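Local coordinates for esterase (Uncultured bacterium, PDB 5EGN), which hydrolyses carboxylic esters and degrades N-acyl-homoserine lactones, the signals of bacterial quorum sensing, as a member of the alpha/beta hydrolase family, at residues A[9-14]-A[57-62]; A[151-156]-A[237-242]; A[102-107]-A[199-204]. The protein carries 2 engineered substitutions. All blocks are in the same frame, centred on the assembly; numbering follows the deposited sequence.

Contact 1: A[9-14]-A[57-62]; sequences VKIYYD and GRSDKP
Lys-10 and Asp-60 are joined by two hydrogen bonds of the main chain, one of them to the carboxylate, and by a salt bridge. Segment 57-62 is a loop that runs roughly antiparallel to strand residues 9-14. Asp-60 N donates to Lys-10 O at 2.8 Å. In return Lys-10 N gives a straight bond (171°) to Asp-60 OD2, which it meets from above the carboxylate plane. The same OD2 takes Lys-10 NZ at 2.9 Å on its syn lone pair, a salt bridge. The carboxylate therefore ties both the main chain and the ammonium group of one lysine. One step along, Ser-59 OG accepts from Tyr-12 N at 2.7 Å and is also bonded to Asp-52 O. That hydroxyl thus links the loop to two backbones.

Arg-58 lies over the Tyr-12 ring. Its CB rests against Tyr-12 CG at 3.8 Å. The methylene CD sits over the ring face, 3.9 Å from the centroid, as a CH-pi contact. A bend at chi3 (-89°) places NE 3.4 Å from Tyr-12 CE2. The guanidinium plane is tilted 38° from the ring. At the tip, NH1 makes a salt bridge to Asp-14 of the second subunit, so the arginine serves the dimer interface. Asp-14 of its own chain is near in charge only.

Val-9 CG1 packs on Asp-60 CB. Val-9 CG1 also lies 4.1 Å from Pro-62 CD. In this alpha/beta hydrolase sheet, strand 9-16 lies between strands 3-6 and 47-51. On the other side of the strand from this loop, Ile-11 and Tyr-13 pack on helix 68-81.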
loop_
_atom_site.group_PDB
_atom_site.type_symbol
_atom_site.label_atom_id
_atom_site.label_comp_id
_atom_site.label_asym_id
_atom_site.label_seq_id
_atom_site.Cartn_x
_atom_site.Cartn_y
_atom_site.Cartn_z
ATOM N N VAL A 9 7.580 -11.275 20.276
ATOM C CA VAL A 9 7.095 -11.238 18.896
ATOM C C VAL A 9 7.025 -9.807 18.364
ATOM O O VAL A 9 6.301 -8.970 18.913
ATOM C CB VAL A 9 5.706 -11.895 18.769
ATOM C CG1 VAL A 9 5.224 -11.848 17.326
ATOM C CG2 VAL A 9 5.752 -13.328 19.271
ATOM N N LYS A 10 7.778 -9.531 17.300
ATOM C CA LYS A 10 7.809 -8.198 16.702
ATOM C C LYS A 10 6.571 -7.922 15.856
ATOM O O LYS A 10 6.279 -8.646 14.906
ATOM C CB LYS A 10 9.058 -8.014 15.836
ATOM C CG LYS A 10 10.356 -8.473 16.472
ATOM C CD LYS A 10 11.531 -8.201 15.547
ATOM C CE LYS A 10 12.655 -9.195 15.772
ATOM N NZ LYS A 10 12.256 -10.565 15.345
ATOM N N ILE A 11 5.856 -6.862 16.211
ATOM C CA ILE A 11 4.719 -6.386 15.444
ATOM C C ILE A 11 5.098 -5.119 14.694
ATOM O O ILE A 11 5.503 -4.128 15.306
ATOM C CB ILE A 11 3.508 -6.097 16.347
ATOM C CG1 ILE A 11 3.172 -7.325 17.194
ATOM C CG2 ILE A 11 2.311 -5.670 15.516
ATOM C CD1 ILE A 11 2.890 -8.561 16.376
ATOM N N TYR A 12 4.978 -5.154 13.370
ATOM C CA TYR A 12 5.250 -3.971 12.568
ATOM C C TYR A 12 4.023 -3.074 12.504
ATOM O O TYR A 12 2.890 -3.553 12.450
ATOM C CB TYR A 12 5.692 -4.349 11.151
ATOM C CG TYR A 12 6.121 -3.150 10.333
ATOM C CD1 TYR A 12 7.430 -2.691 10.379
ATOM C CD2 TYR A 12 5.214 -2.468 9.529
ATOM C CE1 TYR A 12 7.826 -1.594 9.645
ATOM C CE2 TYR A 12 5.602 -1.369 8.793
ATOM C CZ TYR A 12 6.910 -0.938 8.855
ATOM O OH TYR A 12 7.308 0.154 8.125
ATOM N N TYR A 13 4.260 -1.769 12.503
ATOM C CA TYR A 13 3.183 -0.798 12.406
ATOM C C TYR A 13 3.682 0.457 11.711
ATOM O O TYR A 13 4.877 0.739 11.718
ATOM C CB TYR A 13 2.643 -0.450 13.793
ATOM C CG TYR A 13 3.602 0.363 14.637
ATOM C CD1 TYR A 13 4.624 -0.249 15.348
ATOM C CD2 TYR A 13 3.483 1.745 14.726
ATOM C CE1 TYR A 13 5.503 0.491 16.118
ATOM C CE2 TYR A 13 4.357 2.492 15.494
ATOM C CZ TYR A 13 5.363 1.857 16.189
ATOM O OH TYR A 13 6.238 2.591 16.957
ATOM N N ASP A 14 2.773 1.214 11.110
ATOM C CA ASP A 14 3.132 2.537 10.616
ATOM C C ASP A 14 2.265 3.593 11.288
ATOM O O ASP A 14 1.097 3.347 11.597
ATOM C CB ASP A 14 2.997 2.617 9.095
ATOM C CG ASP A 14 4.160 1.965 8.368
ATOM O OD1 ASP A 14 5.304 2.054 8.863
ATOM O OD2 ASP A 14 3.926 1.366 7.299
ATOM N N GLY A 57 2.673 -10.159 6.728
ATOM C CA GLY A 57 3.503 -9.092 6.199
ATOM C C GLY A 57 4.883 -8.941 6.808
ATOM O O GLY A 57 5.744 -9.807 6.653
ATOM N N ARG A 58 5.086 -7.830 7.505
ATOM C CA ARG A 58 6.404 -7.458 8.001
ATOM C C ARG A 58 6.603 -7.814 9.471
ATOM O O ARG A 58 7.688 -7.627 10.021
ATOM C CB ARG A 58 6.622 -5.960 7.796
ATOM C CG ARG A 58 6.455 -5.519 6.358
ATOM C CD ARG A 58 6.312 -4.015 6.267
ATOM N NE ARG A 58 4.924 -3.582 6.370
ATOM C CZ ARG A 58 4.306 -2.848 5.452
ATOM N NH1 ARG A 58 4.959 -2.463 4.366
ATOM N NH2 ARG A 58 3.040 -2.495 5.620
ATOM N N SER A 59 5.551 -8.321 10.101
ATOM C CA SER A 59 5.625 -8.726 11.499
ATOM C C SER A 59 6.209 -10.124 11.631
ATOM O O SER A 59 6.283 -10.868 10.653
ATOM C CB SER A 59 4.243 -8.670 12.153
ATOM O OG SER A 59 3.797 -7.333 12.290
ATOM N N ASP A 60 6.629 -10.470 12.845
ATOM C CA ASP A 60 7.118 -11.812 13.126
ATOM C C ASP A 60 6.027 -12.838 12.866
ATOM O O ASP A 60 4.838 -12.533 12.969
ATOM C CB ASP A 60 7.609 -11.927 14.570
ATOM C CG ASP A 60 9.051 -11.501 14.729
ATOM O OD1 ASP A 60 9.702 -11.203 13.707
ATOM O OD2 ASP A 60 9.540 -11.484 15.878
ATOM N N LYS A 61 6.436 -14.052 12.521
ATOM C CA LYS A 61 5.487 -15.108 12.211
ATOM C C LYS A 61 5.806 -16.374 12.999
ATOM O O LYS A 61 6.319 -17.344 12.440
ATOM C CB LYS A 61 5.490 -15.388 10.708
ATOM C CG LYS A 61 5.367 -14.125 9.871
ATOM C CD LYS A 61 5.516 -14.384 8.392
ATOM C CE LYS A 61 5.329 -13.101 7.606
ATOM N NZ LYS A 61 6.317 -12.066 8.019
ATOM N N PRO A 62 5.502 -16.364 14.307
ATOM C CA PRO A 62 5.786 -17.507 15.181
ATOM C C PRO A 62 4.982 -18.737 14.784
ATOM O O PRO A 62 3.999 -18.622 14.054
ATOM C CB PRO A 62 5.374 -17.002 16.567
ATOM C CG PRO A 62 4.370 -15.941 16.296
ATOM C CD PRO A 62 4.825 -15.275 15.033
HETATM O O HOH W 1 11.650 -11.838 17.383
#

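Contact 2: A[151-156]-A[237-242]; sequences SARSKR and INDVGH. Engineered in segment 237-242: Asn-238 (natural residue Lys).
Ser-151 and Gly-241 bring the two backbones to 4.9 Å between their CA atoms, where the N-cap of helix 152-157 meets the residue just after a type II turn, Ile-237 to Val-240. In the alpha/beta hydrolase fold, the loop after the last strand carries the catalytic histidine. Here that is probably His-242, whose ND1 is bonded to Asp-214 and whose side chain touches Ser-93. Asn-238, an engineered residue, and Asp-239 are the two central residues of the turn.

Ser-151 OG has several partners. It stands between the backbone N and the carbonyl carbon (chi1 70°). There it accepts from Ser-154 N at 3.1 Å, the capping bond, and is bonded to Asp-239 O. Ser-151 OG, Ser-154 OG and Gly-241 N are all bonded to Glu-247. Glu-247, on helix 244-247, is thus bonded to both segments.

Arg-153, its chain extended from CG to NE, crosses Asp-239 at a slant. Its CD packs on Asp-239 CG at 3.6 Å. The salt bridge from Arg-153 NH1 to Asp-239 OD2 is long, 3.8 Å. The Ser-151 OG to Asp-239 O bond is 2.8 Å, with OG 69° out of the carbonyl plane.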
loop_
_atom_site.group_PDB
_atom_site.type_symbol
_atom_site.label_atom_id
_atom_site.label_comp_id
_atom_site.label_asym_id
_atom_site.label_seq_id
_atom_site.Cartn_x
_atom_site.Cartn_y
_atom_site.Cartn_z
ATOM N N SER A 151 -17.329 -8.177 -5.516
ATOM C CA SER A 151 -18.567 -8.076 -6.274
ATOM C C SER A 151 -18.308 -8.283 -7.760
ATOM O O SER A 151 -17.163 -8.230 -8.211
ATOM C CB SER A 151 -19.237 -6.721 -6.041
ATOM O OG SER A 151 -18.506 -5.675 -6.653
ATOM N N ALA A 152 -19.375 -8.525 -8.514
ATOM C CA ALA A 152 -19.275 -8.695 -9.956
ATOM C C ALA A 152 -18.776 -7.410 -10.606
ATOM O O ALA A 152 -17.950 -7.440 -11.522
ATOM C CB ALA A 152 -20.620 -9.103 -10.540
ATOM N N ARG A 153 -19.279 -6.282 -10.113
ATOM C CA ARG A 153 -18.873 -4.968 -10.596
ATOM C C ARG A 153 -17.383 -4.742 -10.358
ATOM O O ARG A 153 -16.692 -4.156 -11.192
ATOM C CB ARG A 153 -19.698 -3.881 -9.908
ATOM C CG ARG A 153 -19.483 -2.474 -10.432
ATOM C CD ARG A 153 -20.433 -1.523 -9.730
ATOM N NE ARG A 153 -20.178 -0.124 -10.053
ATOM C CZ ARG A 153 -21.106 0.714 -10.507
ATOM N NH1 ARG A 153 -22.349 0.291 -10.694
ATOM N NH2 ARG A 153 -20.791 1.974 -10.775
ATOM N N SER A 154 -16.896 -5.216 -9.217
ATOM C CA SER A 154 -15.477 -5.124 -8.893
ATOM C C SER A 154 -14.655 -6.051 -9.780
ATOM O O SER A 154 -13.550 -5.704 -10.190
ATOM C CB SER A 154 -15.236 -5.451 -7.419
ATOM O OG SER A 154 -15.815 -4.467 -6.579
ATOM N N LYS A 155 -15.198 -7.229 -10.074
ATOM C CA LYS A 155 -14.545 -8.163 -10.986
ATOM C C LYS A 155 -14.449 -7.567 -12.384
ATOM O O LYS A 155 -13.538 -7.887 -13.146
ATOM C CB LYS A 155 -15.301 -9.492 -11.037
ATOM C CG LYS A 155 -15.260 -10.278 -9.744
ATOM C CD LYS A 155 -15.990 -11.601 -9.884
ATOM C CE LYS A 155 -15.988 -12.373 -8.575
ATOM N NZ LYS A 155 -16.649 -13.700 -8.704
ATOM N N ARG A 156 -15.399 -6.699 -12.712
ATOM C CA ARG A 156 -15.426 -6.045 -14.014
ATOM C C ARG A 156 -14.433 -4.890 -14.081
ATOM O O ARG A 156 -13.574 -4.853 -14.962
ATOM C CB ARG A 156 -16.837 -5.541 -14.330
ATOM C CG ARG A 156 -17.031 -5.085 -15.769
ATOM C CD ARG A 156 -18.389 -4.424 -15.962
ATOM N NE ARG A 156 -18.436 -3.080 -15.393
ATOM C CZ ARG A 156 -19.487 -2.571 -14.758
ATOM N NH1 ARG A 156 -20.586 -3.297 -14.596
ATOM N NH2 ARG A 156 -19.436 -1.337 -14.277
ATOM N N ILE A 237 -23.683 -2.405 1.887
ATOM C CA ILE A 237 -23.230 -1.637 0.735
ATOM C C ILE A 237 -23.495 -2.353 -0.592
ATOM O O ILE A 237 -23.047 -3.485 -0.789
ATOM C CB ILE A 237 -21.727 -1.314 0.839
ATOM C CG1 ILE A 237 -21.415 -0.696 2.197
ATOM C CG2 ILE A 237 -21.326 -0.353 -0.251
ATOM C CD1 ILE A 237 -22.162 0.592 2.472
ATOM N N ASN A 238 -24.225 -1.692 -1.492
ATOM C CA ASN A 238 -24.514 -2.230 -2.822
ATOM C C ASN A 238 -23.264 -2.328 -3.700
ATOM O O ASN A 238 -22.432 -1.417 -3.696
ATOM C CB ASN A 238 -25.557 -1.356 -3.525
ATOM C CG ASN A 238 -26.820 -2.120 -3.897
ATOM O OD1 ASN A 238 -27.594 -2.514 -3.028
ATOM N ND2 ASN A 238 -27.052 -2.299 -5.193
ATOM N N ASP A 239 -23.164 -3.425 -4.460
ATOM C CA ASP A 239 -22.088 -3.656 -5.441
ATOM C C ASP A 239 -20.701 -3.796 -4.798
ATOM O O ASP A 239 -19.689 -3.456 -5.415
ATOM C CB ASP A 239 -22.042 -2.519 -6.480
ATOM C CG ASP A 239 -23.116 -2.635 -7.545
ATOM O OD1 ASP A 239 -23.204 -3.708 -8.177
ATOM O OD2 ASP A 239 -23.848 -1.647 -7.762
ATOM N N VAL A 240 -20.642 -4.309 -3.571
ATOM C CA VAL A 240 -19.360 -4.480 -2.868
ATOM C C VAL A 240 -19.273 -5.858 -2.218
ATOM O O VAL A 240 -20.305 -6.413 -1.820
ATOM C CB VAL A 240 -19.167 -3.388 -1.795
ATOM C CG1 VAL A 240 -17.861 -3.577 -1.039
ATOM C CG2 VAL A 240 -19.197 -2.027 -2.454
ATOM N N GLY A 241 -18.068 -6.427 -2.150
ATOM C CA GLY A 241 -17.864 -7.696 -1.473
ATOM C C GLY A 241 -17.173 -7.529 -0.127
ATOM O O GLY A 241 -17.707 -6.887 0.776
ATOM N N HIS A 242 -15.976 -8.097 0.004
ATOM C CA HIS A 242 -15.269 -8.148 1.283
ATOM C C HIS A 242 -14.389 -6.928 1.526
ATOM O O HIS A 242 -14.027 -6.634 2.664
ATOM C CB HIS A 242 -14.411 -9.417 1.354
ATOM C CG HIS A 242 -14.144 -9.898 2.747
ATOM N ND1 HIS A 242 -15.156 -10.229 3.625
ATOM C CD2 HIS A 242 -12.986 -10.122 3.409
ATOM C CE1 HIS A 242 -14.630 -10.629 4.768
ATOM N NE2 HIS A 242 -13.314 -10.573 4.663
#

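Contact 3: A[102-107]-A[199-204]; sequences LNLDHP and LSSIQA
Asn-103, which packs on Ile-202 and Ala-204, has its amide ND2 gripped by two acceptors, Asn-113 OD1 and Ala-99 O. Asn-113 belongs to strand 110-116 and Ala-99 to the helix of Asn-103 itself. Helix 94-105 is the one that follows the probable nucleophile elbow of this alpha/beta hydrolase. The contact joins the C-terminal end of that helix to the loop leading into strand 206-211.

No hydrogen bond crosses between the two segments. The contact rests on side chains. Asn-103 OD1 lies 3.3 Å from Ala-204 CB, and Asn-103 CB lies 4.1 Å from Ile-202 CG2. Ala-204 also touches Val-110 and Asn-113 of strand 110-116.

Ile-202 serves two neighbours with its two branches. CG2 is anti to the backbone N and meets Asn-103. CG1 is anti to the carbonyl carbon (chi1 -57°) and meets Leu-104, whose CD1 touches it at 3.5 Å. The Leu-104 and Ile-202 side chains meet at about a right angle. Ile-202 also packs on Ile-229, and Leu-104 on Ile-195.

Ile-202 N bonds to Leu-199 O at 3.0 Å, at the end of a 3-10 segment. Ser-201, in that segment, gives its hydroxyl to Arg-198 O, and its OG also lies 3.8 Å from Leu-104 CD1.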
loop_
_atom_site.group_PDB
_atom_site.type_symbol
_atom_site.label_atom_id
_atom_site.label_comp_id
_atom_site.label_asym_id
_atom_site.label_seq_id
_atom_site.Cartn_x
_atom_site.Cartn_y
_atom_site.Cartn_z
ATOM N N LEU A 102 -10.865 -6.465 21.542
ATOM C CA LEU A 102 -10.256 -5.310 22.186
ATOM C C LEU A 102 -11.290 -4.539 23.002
ATOM O O LEU A 102 -10.974 -4.007 24.064
ATOM C CB LEU A 102 -9.605 -4.401 21.141
ATOM C CG LEU A 102 -8.602 -3.348 21.620
ATOM C CD1 LEU A 102 -7.567 -3.093 20.540
ATOM C CD2 LEU A 102 -9.298 -2.052 21.993
ATOM N N ASN A 103 -12.520 -4.477 22.502
ATOM C CA ASN A 103 -13.614 -3.867 23.252
ATOM C C ASN A 103 -13.953 -4.682 24.492
ATOM O O ASN A 103 -14.367 -4.137 25.516
ATOM C CB ASN A 103 -14.857 -3.715 22.374
ATOM C CG ASN A 103 -14.879 -2.405 21.616
ATOM O OD1 ASN A 103 -15.625 -1.488 21.960
ATOM N ND2 ASN A 103 -14.054 -2.306 20.580
ATOM N N LEU A 104 -13.774 -5.995 24.388
ATOM C CA LEU A 104 -14.040 -6.893 25.508
ATOM C C LEU A 104 -12.996 -6.772 26.619
ATOM O O LEU A 104 -13.345 -6.637 27.792
ATOM C CB LEU A 104 -14.111 -8.342 25.017
ATOM C CG LEU A 104 -15.515 -8.919 24.830
ATOM C CD1 LEU A 104 -16.403 -7.931 24.107
ATOM C CD2 LEU A 104 -15.468 -10.241 24.078
ATOM N N ASP A 105 -11.720 -6.816 26.246
ATOM C CA ASP A 105 -10.640 -6.844 27.230
ATOM C C ASP A 105 -10.102 -5.459 27.588
ATOM O O ASP A 105 -9.601 -5.254 28.693
ATOM C CB ASP A 105 -9.489 -7.716 26.724
ATOM C CG ASP A 105 -9.896 -9.160 26.528
ATOM O OD1 ASP A 105 -10.864 -9.600 27.183
ATOM O OD2 ASP A 105 -9.247 -9.858 25.721
ATOM N N HIS A 106 -10.194 -4.515 26.657
ATOM C CA HIS A 106 -9.698 -3.165 26.910
ATOM C C HIS A 106 -10.691 -2.089 26.477
ATOM O O HIS A 106 -10.415 -1.329 25.550
ATOM C CB HIS A 106 -8.361 -2.946 26.196
ATOM C CG HIS A 106 -7.332 -3.988 26.505
ATOM N ND1 HIS A 106 -7.323 -5.227 25.902
ATOM C CD2 HIS A 106 -6.278 -3.976 27.356
ATOM C CE1 HIS A 106 -6.310 -5.934 26.366
ATOM N NE2 HIS A 106 -5.659 -5.199 27.250
ATOM N N PRO A 107 -11.846 -2.010 27.156
ATOM C CA PRO A 107 -12.850 -1.003 26.798
ATOM C C PRO A 107 -12.369 0.412 27.104
ATOM O O PRO A 107 -12.918 1.385 26.589
ATOM C CB PRO A 107 -14.047 -1.376 27.675
ATOM C CG PRO A 107 -13.438 -2.034 28.863
ATOM C CD PRO A 107 -12.251 -2.793 28.338
ATOM N N LEU A 199 -21.548 -10.318 22.848
ATOM C CA LEU A 199 -21.650 -9.161 21.960
ATOM C C LEU A 199 -22.360 -7.984 22.615
ATOM O O LEU A 199 -22.006 -6.828 22.381
ATOM C CB LEU A 199 -22.378 -9.541 20.669
ATOM C CG LEU A 199 -21.573 -10.306 19.619
ATOM C CD1 LEU A 199 -22.501 -10.931 18.597
ATOM C CD2 LEU A 199 -20.571 -9.385 18.939
ATOM N N SER A 200 -23.359 -8.280 23.441
ATOM C CA SER A 200 -24.164 -7.239 24.069
ATOM C C SER A 200 -23.408 -6.509 25.174
ATOM O O SER A 200 -23.899 -5.521 25.721
ATOM C CB SER A 200 -25.462 -7.832 24.622
ATOM O OG SER A 200 -25.204 -8.924 25.484
ATOM N N SER A 201 -22.216 -6.999 25.500
ATOM C CA SER A 201 -21.348 -6.327 26.460
ATOM C C SER A 201 -20.535 -5.232 25.775
ATOM O O SER A 201 -20.023 -4.327 26.430
ATOM C CB SER A 201 -20.419 -7.329 27.150
ATOM O OG SER A 201 -19.599 -8.003 26.212
ATOM N N ILE A 202 -20.414 -5.320 24.454
ATOM C CA ILE A 202 -19.809 -4.249 23.669
ATOM C C ILE A 202 -20.760 -3.067 23.619
ATOM O O ILE A 202 -21.840 -3.168 23.049
ATOM C CB ILE A 202 -19.489 -4.696 22.229
ATOM C CG1 ILE A 202 -18.565 -5.912 22.238
ATOM C CG2 ILE A 202 -18.884 -3.547 21.432
ATOM C CD1 ILE A 202 -18.223 -6.429 20.858
ATOM N N GLN A 203 -20.371 -1.944 24.210
ATOM C CA GLN A 203 -21.281 -0.807 24.303
ATOM C C GLN A 203 -20.796 0.419 23.545
ATOM O O GLN A 203 -21.556 1.353 23.304
ATOM C CB GLN A 203 -21.510 -0.452 25.771
ATOM C CG GLN A 203 -22.059 -1.600 26.607
ATOM C CD GLN A 203 -23.558 -1.731 26.477
ATOM O OE1 GLN A 203 -24.251 -0.768 26.141
ATOM N NE2 GLN A 203 -24.073 -2.919 26.761
ATOM N N ALA A 204 -19.523 0.404 23.172
ATOM C CA ALA A 204 -18.907 1.521 22.462
ATOM C C ALA A 204 -19.603 1.769 21.126
ATOM O O ALA A 204 -20.192 0.849 20.553
ATOM C CB ALA A 204 -17.425 1.258 22.250
#

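In the fold
From the N terminus, contact 1 comes first. It closes the chain between strand 9-16 and the loop after strand 47-51, and it is complete before the others open. Helix 94-105 then opens contact 3 and helix 152-157 opens contact 2. Segment 199-204 closes contact 3 and segment 237-242 closes contact 2, so these two cross rather than nest. Contact 3 ties a helix beside the sheet to the approach to strand 206-211. Contact 2 ties the helical region between strands 110-116 and 206-211 to the loop after the last strand. Contacts 1 and 2 lie on opposite sides of the chain's centre, with centres about 31 Å apart.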